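Local coordinates for protein probable amidase (Thermus thermophilus, PDB 2DC0) that is a probable amidase of the amidase family, built round a large mixed beta sheet packed with helices, and assembles as two copies of the chain, at residues P82-A85 with G86-P90; P198-R201 with S202-H205. All blocks are in the same frame, centred on the assembly; numbering follows the deposited sequence.

Interaction 1. Residues P82-A85 with G86-P90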
loop_
_atom_site.group_PDB
_atom_site.type_symbol
_atom_site.label_atom_id
_atom_site.label_comp_id
_atom_site.label_asym_id
_atom_site.label_seq_id
_atom_site.Cartn_x
_atom_site.Cartn_y
_atom_site.Cartn_z
ATOM N N PRO A 82 -11.361 -10.751 32.142
ATOM C CA PRO A 82 -11.256 -11.857 31.184
ATOM C C PRO A 82 -11.434 -11.349 29.753
ATOM O O PRO A 82 -12.036 -10.296 29.535
ATOM C CB PRO A 82 -12.396 -12.782 31.604
ATOM C CG PRO A 82 -13.439 -11.809 32.076
ATOM C CD PRO A 82 -12.602 -10.859 32.930
ATOM N N THR A 83 -10.901 -12.092 28.786
ATOM C CA THR A 83 -11.023 -11.748 27.366
ATOM C C THR A 83 -11.761 -12.907 26.698
ATOM O O THR A 83 -11.242 -14.020 26.648
ATOM C CB THR A 83 -9.633 -11.591 26.696
ATOM O OG1 THR A 83 -8.876 -10.581 27.381
ATOM C CG2 THR A 83 -9.791 -11.184 25.232
ATOM N N ARG A 84 -12.965 -12.651 26.191
ATOM C CA ARG A 84 -13.770 -13.704 25.565
ATOM C C ARG A 84 -14.007 -13.537 24.067
ATOM O O ARG A 84 -14.381 -14.490 23.385
ATOM C CB ARG A 84 -15.116 -13.824 26.288
ATOM C CG ARG A 84 -15.004 -14.425 27.682
ATOM C CD ARG A 84 -16.346 -14.450 28.414
ATOM N NE ARG A 84 -17.413 -15.099 27.648
ATOM C CZ ARG A 84 -18.302 -14.453 26.896
ATOM N NH1 ARG A 84 -18.260 -13.125 26.803
ATOM N NH2 ARG A 84 -19.239 -15.136 26.244
ATOM N N ALA A 85 -13.797 -12.326 23.559
ATOM C CA ALA A 85 -13.957 -12.045 22.129
ATOM C C ALA A 85 -15.327 -12.421 21.564
ATOM O O ALA A 85 -15.450 -12.760 20.379
ATOM C CB ALA A 85 -12.857 -12.761 21.338
ATOM N N GLY A 86 -16.345 -12.358 22.418
ATOM C CA GLY A 86 -17.699 -12.666 22.002
ATOM C C GLY A 86 -17.914 -14.074 21.483
ATOM O O GLY A 86 -18.858 -14.324 20.727
ATOM N N THR A 87 -17.058 -15.006 21.891
ATOM C CA THR A 87 -17.175 -16.385 21.426
ATOM C C THR A 87 -17.111 -17.392 22.568
ATOM O O THR A 87 -16.770 -17.044 23.694
ATOM C CB THR A 87 -16.043 -16.718 20.424
ATOM O OG1 THR A 87 -16.254 -18.023 19.874
ATOM C CG2 THR A 87 -14.687 -16.686 21.125
ATOM N N LYS A 88 -17.449 -18.642 22.269
ATOM C CA LYS A 88 -17.392 -19.714 23.258
ATOM C C LYS A 88 -16.219 -20.632 22.934
ATOM O O LYS A 88 -15.875 -21.518 23.713
ATOM C CB LYS A 88 -18.697 -20.517 23.258
ATOM C CG LYS A 88 -19.748 -19.987 24.222
ATOM C CD LYS A 88 -19.328 -20.235 25.669
ATOM C CE LYS A 88 -20.207 -19.478 26.666
ATOM N NZ LYS A 88 -19.934 -18.005 26.660
ATOM N N ALA A 89 -15.601 -20.412 21.778
ATOM C CA ALA A 89 -14.470 -21.224 21.358
ATOM C C ALA A 89 -13.184 -20.795 22.049
ATOM O O ALA A 89 -13.063 -19.665 22.525
ATOM C CB ALA A 89 -14.297 -21.125 19.846
ATOM N N PRO A 90 -12.204 -21.700 22.125
ATOM C CA PRO A 90 -10.940 -21.339 22.768
ATOM C C PRO A 90 -10.211 -20.307 21.906
ATOM O O PRO A 90 -10.355 -20.298 20.681
ATOM C CB PRO A 90 -10.196 -22.674 22.842
ATOM C CG PRO A 90 -10.709 -23.408 21.635
ATOM C CD PRO A 90 -12.193 -23.108 21.691
#

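Interaction 2. Residues P198-R201 with S202-H205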
loop_
_atom_site.group_PDB
_atom_site.type_symbol
_atom_site.label_atom_id
_atom_site.label_comp_id
_atom_site.label_asym_id
_atom_site.label_seq_id
_atom_site.Cartn_x
_atom_site.Cartn_y
_atom_site.Cartn_z
ATOM N N PRO A 198 -5.997 -10.911 16.968
ATOM C CA PRO A 198 -6.092 -10.438 15.584
ATOM C C PRO A 198 -7.209 -11.103 14.771
ATOM O O PRO A 198 -7.739 -12.152 15.149
ATOM C CB PRO A 198 -4.704 -10.746 15.024
ATOM C CG PRO A 198 -4.320 -12.006 15.755
ATOM C CD PRO A 198 -4.811 -11.764 17.172
ATOM N N LEU A 199 -7.596 -10.460 13.673
ATOM C CA LEU A 199 -8.592 -11.026 12.774
ATOM C C LEU A 199 -7.786 -11.188 11.489
ATOM O O LEU A 199 -7.514 -12.299 11.042
ATOM C CB LEU A 199 -9.758 -10.064 12.548
ATOM C CG LEU A 199 -10.826 -10.544 11.553
ATOM C CD1 LEU A 199 -11.456 -11.849 12.023
ATOM C CD2 LEU A 199 -11.897 -9.463 11.409
ATOM N N SER A 200 -7.397 -10.055 10.920
ATOM C CA SER A 200 -6.575 -10.012 9.722
ATOM C C SER A 200 -5.411 -9.097 10.087
ATOM O O SER A 200 -5.561 -7.880 10.105
ATOM C CB SER A 200 -7.357 -9.410 8.556
ATOM O OG SER A 200 -6.498 -9.156 7.457
ATOM N N ARG A 201 -4.257 -9.681 10.392
ATOM C CA ARG A 201 -3.097 -8.891 10.777
ATOM C C ARG A 201 -2.693 -7.793 9.798
ATOM O O ARG A 201 -2.222 -6.745 10.226
ATOM C CB ARG A 201 -1.895 -9.803 11.028
ATOM C CG ARG A 201 -2.010 -10.685 12.268
ATOM C CD ARG A 201 -0.878 -11.702 12.291
ATOM N NE ARG A 201 0.429 -11.051 12.260
ATOM C CZ ARG A 201 1.542 -11.630 11.815
ATOM N NH1 ARG A 201 1.508 -12.877 11.358
ATOM N NH2 ARG A 201 2.687 -10.960 11.825
ATOM N N SER A 202 -2.870 -8.015 8.497
ATOM C CA SER A 202 -2.472 -7.004 7.517
ATOM C C SER A 202 -3.591 -6.024 7.179
ATOM O O SER A 202 -3.428 -5.160 6.316
ATOM C CB SER A 202 -1.968 -7.670 6.228
ATOM O OG SER A 202 -3.016 -8.309 5.525
ATOM N N THR A 203 -4.720 -6.145 7.870
ATOM C CA THR A 203 -5.845 -5.262 7.613
ATOM C C THR A 203 -6.489 -4.704 8.883
ATOM O O THR A 203 -7.264 -3.741 8.813
ATOM C CB THR A 203 -6.917 -5.990 6.777
ATOM O OG1 THR A 203 -6.291 -6.609 5.645
ATOM C CG2 THR A 203 -7.960 -5.010 6.285
ATOM N N ASP A 204 -6.177 -5.301 10.038
ATOM C CA ASP A 204 -6.741 -4.837 11.321
ATOM C C ASP A 204 -6.238 -3.433 11.678
ATOM O O ASP A 204 -5.115 -3.061 11.336
ATOM C CB ASP A 204 -6.334 -5.748 12.493
ATOM C CG ASP A 204 -6.985 -7.117 12.462
ATOM O OD1 ASP A 204 -7.974 -7.326 11.724
ATOM O OD2 ASP A 204 -6.495 -7.994 13.212
ATOM N N HIS A 205 -7.070 -2.679 12.392
ATOM C CA HIS A 205 -6.744 -1.327 12.854
ATOM C C HIS A 205 -7.325 -1.126 14.258
ATOM O O HIS A 205 -8.437 -1.576 14.537
ATOM C CB HIS A 205 -7.391 -0.242 11.985
ATOM C CG HIS A 205 -6.843 -0.129 10.598
ATOM N ND1 HIS A 205 -7.066 -1.081 9.628
ATOM C CD2 HIS A 205 -6.168 0.875 9.994
ATOM C CE1 HIS A 205 -6.555 -0.665 8.482
ATOM N NE2 HIS A 205 -6.004 0.519 8.677
#

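Interaction 1. Residues P82-A85 with G86-P90
Arg84 and Thr87 close a type I' beta turn, with Ala85 and Gly86 at its two corners. The turn lies in the long loop between strand 69-73 and helix 99-106. Thr87 N donates to Arg84 O at 3.1 Å, with an N-H...O angle of 162°. The side chain of Arg84 runs beside that of Lys88, and both point the same way. Lys88 NZ meets the guanidinium at its edge, 3.0 Å from Arg84 NH2. Both groups are donors of like charge, so this approach is likely to be unfavourable by itself. The backbone N of Arg84 bonds to Asp74 OD2. Ala85 follows with a positive phi of 55°, as a corner of this turn type must have. Its methyl group turns to the loops and packs on Leu91 and Leu197. Gly86 makes the second corner, and its carbonyl oxygen takes a bond from Asn128 ND2. In Thr87, OG1 lies anti to the backbone N (chi1 -174°). That leaves CG2 just beyond the closing carbonyl, 3.2 Å from Arg84 O. The hydroxyl bonds to Glu119 OE2. It also closes an ST turn: Ala89 N donates to Thr87 OG1 at 3.1 Å, in a nearly straight bond.

Interaction 2. Residues P198-R201 with S202-H205
Asp204 reaches back along its own loop and grips the backbone of Leu199 and Ser200. Its carboxylate takes two successive amide N-H groups, which ties together the two ends of the bend from Leu199 to Asp204. Chi1 of -70° sets CG beside the backbone N, anti to the carbonyl carbon. This puts the carboxylate next to the amides of Leu199 and Ser200. CB lies against the carbonyl of Ser200. The model places Ser200 O too close to CG, so that spot is doubtful, as are the bonds that Ser200 O appears to take from the backbone N atoms of Thr203 and Asp204. OD1 comes next. It accepts from Ser200 N at 2.9 Å, from above the carboxylate plane, 37° out of it, and it is also bonded to Thr168 OG1. Leu199 CB touches the same oxygen at 3.4 Å. OD2 uses its syn lone pair for Leu199 N, in a short bond of 2.7 Å that is almost straight at 176°. Pro198 CA comes within 3.4 Å of OD2.

A second link joins the hydroxyls: Thr203 OG1 donates to Ser200 OG at 3.1 Å. Ser200 OG has a stronger partner in Glu292 OE1. Ser202 OG bonds to Glu292 OE2 and Arg334 NH2, so one glutamate serves both serines. Arg201 makes a salt bridge through NH1 with Asp329 of the second subunit.

The bend lies in the loop between the neighbouring antiparallel strands 182-185 and 206-210. Helix 281-296 packs on it: Ile296 meets Pro198, Ala293 meets Leu199, Val289 meets Ser200 and Leu288 meets Ser202.

In the fold
Interactions 1 and 2 come in series along the chain, with centres 18 Å apart and nearest atoms about 8 Å apart. They do not touch. Ala85 of interaction 1 packs on Leu197, the residue just before interaction 2, so the two loops are near neighbours. Both sit beside loops that follow strands of the large sheet: Asp74 follows strand 69-73, while Asp167 and Thr168 follow strand 163-166. Interaction 1 also borders the loop of Gly307 and Phe308, between helices 298-303 and 310-321. Interaction 2 lies nearer the middle of the chain and also reaches the second subunit, which does not touch interaction 1.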